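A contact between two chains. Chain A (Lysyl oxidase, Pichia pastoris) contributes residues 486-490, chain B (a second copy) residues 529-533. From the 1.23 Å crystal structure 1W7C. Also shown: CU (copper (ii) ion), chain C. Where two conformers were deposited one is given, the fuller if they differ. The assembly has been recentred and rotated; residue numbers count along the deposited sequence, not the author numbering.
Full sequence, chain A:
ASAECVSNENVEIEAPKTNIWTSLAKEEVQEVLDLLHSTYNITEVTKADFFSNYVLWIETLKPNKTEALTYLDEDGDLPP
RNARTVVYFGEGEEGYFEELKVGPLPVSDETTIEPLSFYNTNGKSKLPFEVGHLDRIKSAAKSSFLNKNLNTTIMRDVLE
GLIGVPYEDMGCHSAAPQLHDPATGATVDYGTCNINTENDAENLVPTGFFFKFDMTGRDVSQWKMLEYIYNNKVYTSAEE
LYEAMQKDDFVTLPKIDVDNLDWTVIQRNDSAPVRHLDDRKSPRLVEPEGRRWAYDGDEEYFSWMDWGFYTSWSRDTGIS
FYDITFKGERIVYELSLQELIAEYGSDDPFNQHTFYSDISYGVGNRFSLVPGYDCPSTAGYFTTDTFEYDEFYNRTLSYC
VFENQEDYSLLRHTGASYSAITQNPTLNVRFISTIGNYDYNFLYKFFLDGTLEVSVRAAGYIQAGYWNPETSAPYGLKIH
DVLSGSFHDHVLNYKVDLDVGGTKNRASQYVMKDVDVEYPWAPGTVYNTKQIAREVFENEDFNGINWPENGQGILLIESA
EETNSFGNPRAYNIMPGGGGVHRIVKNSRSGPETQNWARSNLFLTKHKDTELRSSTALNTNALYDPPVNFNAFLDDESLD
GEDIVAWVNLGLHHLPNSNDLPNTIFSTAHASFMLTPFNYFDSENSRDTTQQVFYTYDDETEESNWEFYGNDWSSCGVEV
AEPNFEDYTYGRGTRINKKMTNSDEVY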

# COMPACT_ATOMS: atom_id res chain seq x y z
N SER A 486 -1.40 23.85 8.45
CA SER A 486 -1.04 24.35 7.13
C SER A 486 -0.86 23.25 6.07
O SER A 486 -0.13 22.31 6.21
CB SER A 486 0.25 25.18 7.21
OG SER A 486 -0.00 26.45 7.79
N PHE A 487 -1.48 23.46 4.95
CA PHE A 487 -1.46 22.52 3.86
C PHE A 487 -0.13 22.47 3.11
O PHE A 487 0.43 23.53 2.78
CB PHE A 487 -2.57 23.05 2.97
CG PHE A 487 -2.89 22.27 1.72
CD1 PHE A 487 -3.47 22.94 0.63
CD2 PHE A 487 -2.78 20.91 1.66
CE1 PHE A 487 -3.84 22.25 -0.50
CE2 PHE A 487 -3.17 20.22 0.50
CZ PHE A 487 -3.67 20.89 -0.56
N HIS A 488 0.40 21.28 2.87
CA HIS A 488 1.68 21.18 2.18
C HIS A 488 1.78 19.89 1.40
O HIS A 488 1.08 18.91 1.68
CB HIS A 488 2.85 21.32 3.15
CG HIS A 488 2.82 20.31 4.26
ND1 HIS A 488 1.96 20.42 5.34
CD2 HIS A 488 3.50 19.14 4.45
CE1 HIS A 488 2.12 19.37 6.14
NE2 HIS A 488 3.06 18.58 5.63
N ASP A 489 2.64 19.91 0.39
CA ASP A 489 3.04 18.72 -0.33
C ASP A 489 4.42 18.27 0.10
O ASP A 489 5.34 19.08 0.21
CB ASP A 489 3.11 19.00 -1.84
CG ASP A 489 1.77 18.99 -2.53
OD1 ASP A 489 0.80 18.43 -1.96
OD2 ASP A 489 1.64 19.54 -3.63
N HIS A 490 4.54 16.98 0.36
CA HIS A 490 5.82 16.28 0.42
C HIS A 490 6.00 15.60 -0.94
O HIS A 490 5.09 14.90 -1.38
CB HIS A 490 5.80 15.18 1.47
CG HIS A 490 5.59 15.67 2.86
ND1 HIS A 490 6.62 16.04 3.69
CD2 HIS A 490 4.46 15.72 3.62
CE1 HIS A 490 6.14 16.35 4.88
NE2 HIS A 490 4.82 16.18 4.86
N THR B 529 -0.57 29.35 -5.74
CA THR B 529 -0.54 28.60 -4.51
C THR B 529 -1.54 27.47 -4.58
O THR B 529 -1.99 27.11 -5.68
CB THR B 529 -0.71 29.53 -3.30
OG1 THR B 529 -0.50 28.82 -2.07
CG2 THR B 529 -2.10 30.18 -3.28
N LYS B 530 -1.87 26.87 -3.45
CA LYS B 530 -2.85 25.81 -3.41
C LYS B 530 -3.79 26.02 -2.25
O LYS B 530 -3.41 26.54 -1.20
CB LYS B 530 -2.17 24.42 -3.33
CG LYS B 530 -1.20 24.25 -2.17
CD LYS B 530 -0.60 22.86 -2.15
CE LYS B 530 0.56 22.72 -1.23
NZ LYS B 530 1.80 23.37 -1.75
N GLN B 531 -5.04 25.60 -2.44
CA GLN B 531 -6.09 25.72 -1.45
C GLN B 531 -6.89 24.43 -1.33
O GLN B 531 -6.90 23.59 -2.25
CB GLN B 531 -7.05 26.84 -1.81
CG GLN B 531 -6.41 28.22 -1.80
CD GLN B 531 -7.39 29.32 -2.16
OE1 GLN B 531 -8.54 29.06 -2.57
NE2 GLN B 531 -6.92 30.56 -2.03
N ILE B 532 -7.62 24.35 -0.23
CA ILE B 532 -8.70 23.39 -0.02
C ILE B 532 -10.07 24.06 -0.09
O ILE B 532 -10.21 25.23 0.24
CB ILE B 532 -8.52 22.68 1.34
CG1 ILE B 532 -8.34 23.68 2.52
CG2 ILE B 532 -7.31 21.75 1.25
CD1 ILE B 532 -8.75 23.15 3.88
N ALA B 533 -11.08 23.27 -0.45
CA ALA B 533 -12.48 23.70 -0.42
C ALA B 533 -13.29 22.48 0.02
O ALA B 533 -13.19 21.42 -0.59
CB ALA B 533 -12.97 24.22 -1.78
CU CU C . 3.45 16.69 6.25
O HOH W 1 2.42 22.03 -4.17
O HOH W 2 4.60 17.24 8.05

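What holds F487(A) against the second chain? Its CA-to-CB bond points toward the opposing strand, and its ring slots between two side chains that lie on the same side of that strand. CD of K530(B) sits over one face, 4.0 Å from the centroid of the F487(A) ring, while CG2 of I532(B) covers the opposite face at 4.1 Å from that centroid. Both are CH-pi contacts. The alternation of a strand explains the spacing: the CA-to-CB bonds of K530(B) and I532(B) both point toward the chain A stretch, whereas Q531(B), between them, has its CA-to-CB bond directed away and offers its backbone instead, with its O 3.8 Å from CE1 of F487(A).

Does the charge of K530(B) matter to the ring? Very little directly. NZ of K530(B) lies 5.9 Å from the centroid of the F487(A) ring, near the ring normal but far enough for a weak attraction at most. The aliphatic part of the lysine side chain does the packing, with CD of K530(B) 3.7 Å from CE1 of F487(A), and CE of K530(B), rising away from the ring face, lies 3.9 Å from both CA of H488(A) and N of D489(A).

Where, then, does the ammonium group find a partner? It faces D489(A), but OD2 of D489(A) and NZ of K530(B) are 4.3 Å apart, too far for a salt bridge. Water 1 fills the gap, donating to OD2 of D489(A) at 2.7 Å and accepting from NZ of K530(B) at 2.8 Å. No direct hydrogen bond joins the two stretches.

Why does H488(A) contribute so little? Its CA-to-CB bond points away from the chain B stretch, and its side chain is committed to copper: NE2 of H488(A) and NE2 of H490(A) each bind CU at 2.0 Å. ND1 of H488(A) donates to O of S486(A) at 2.9 Å, helping to fix the imidazole's orientation.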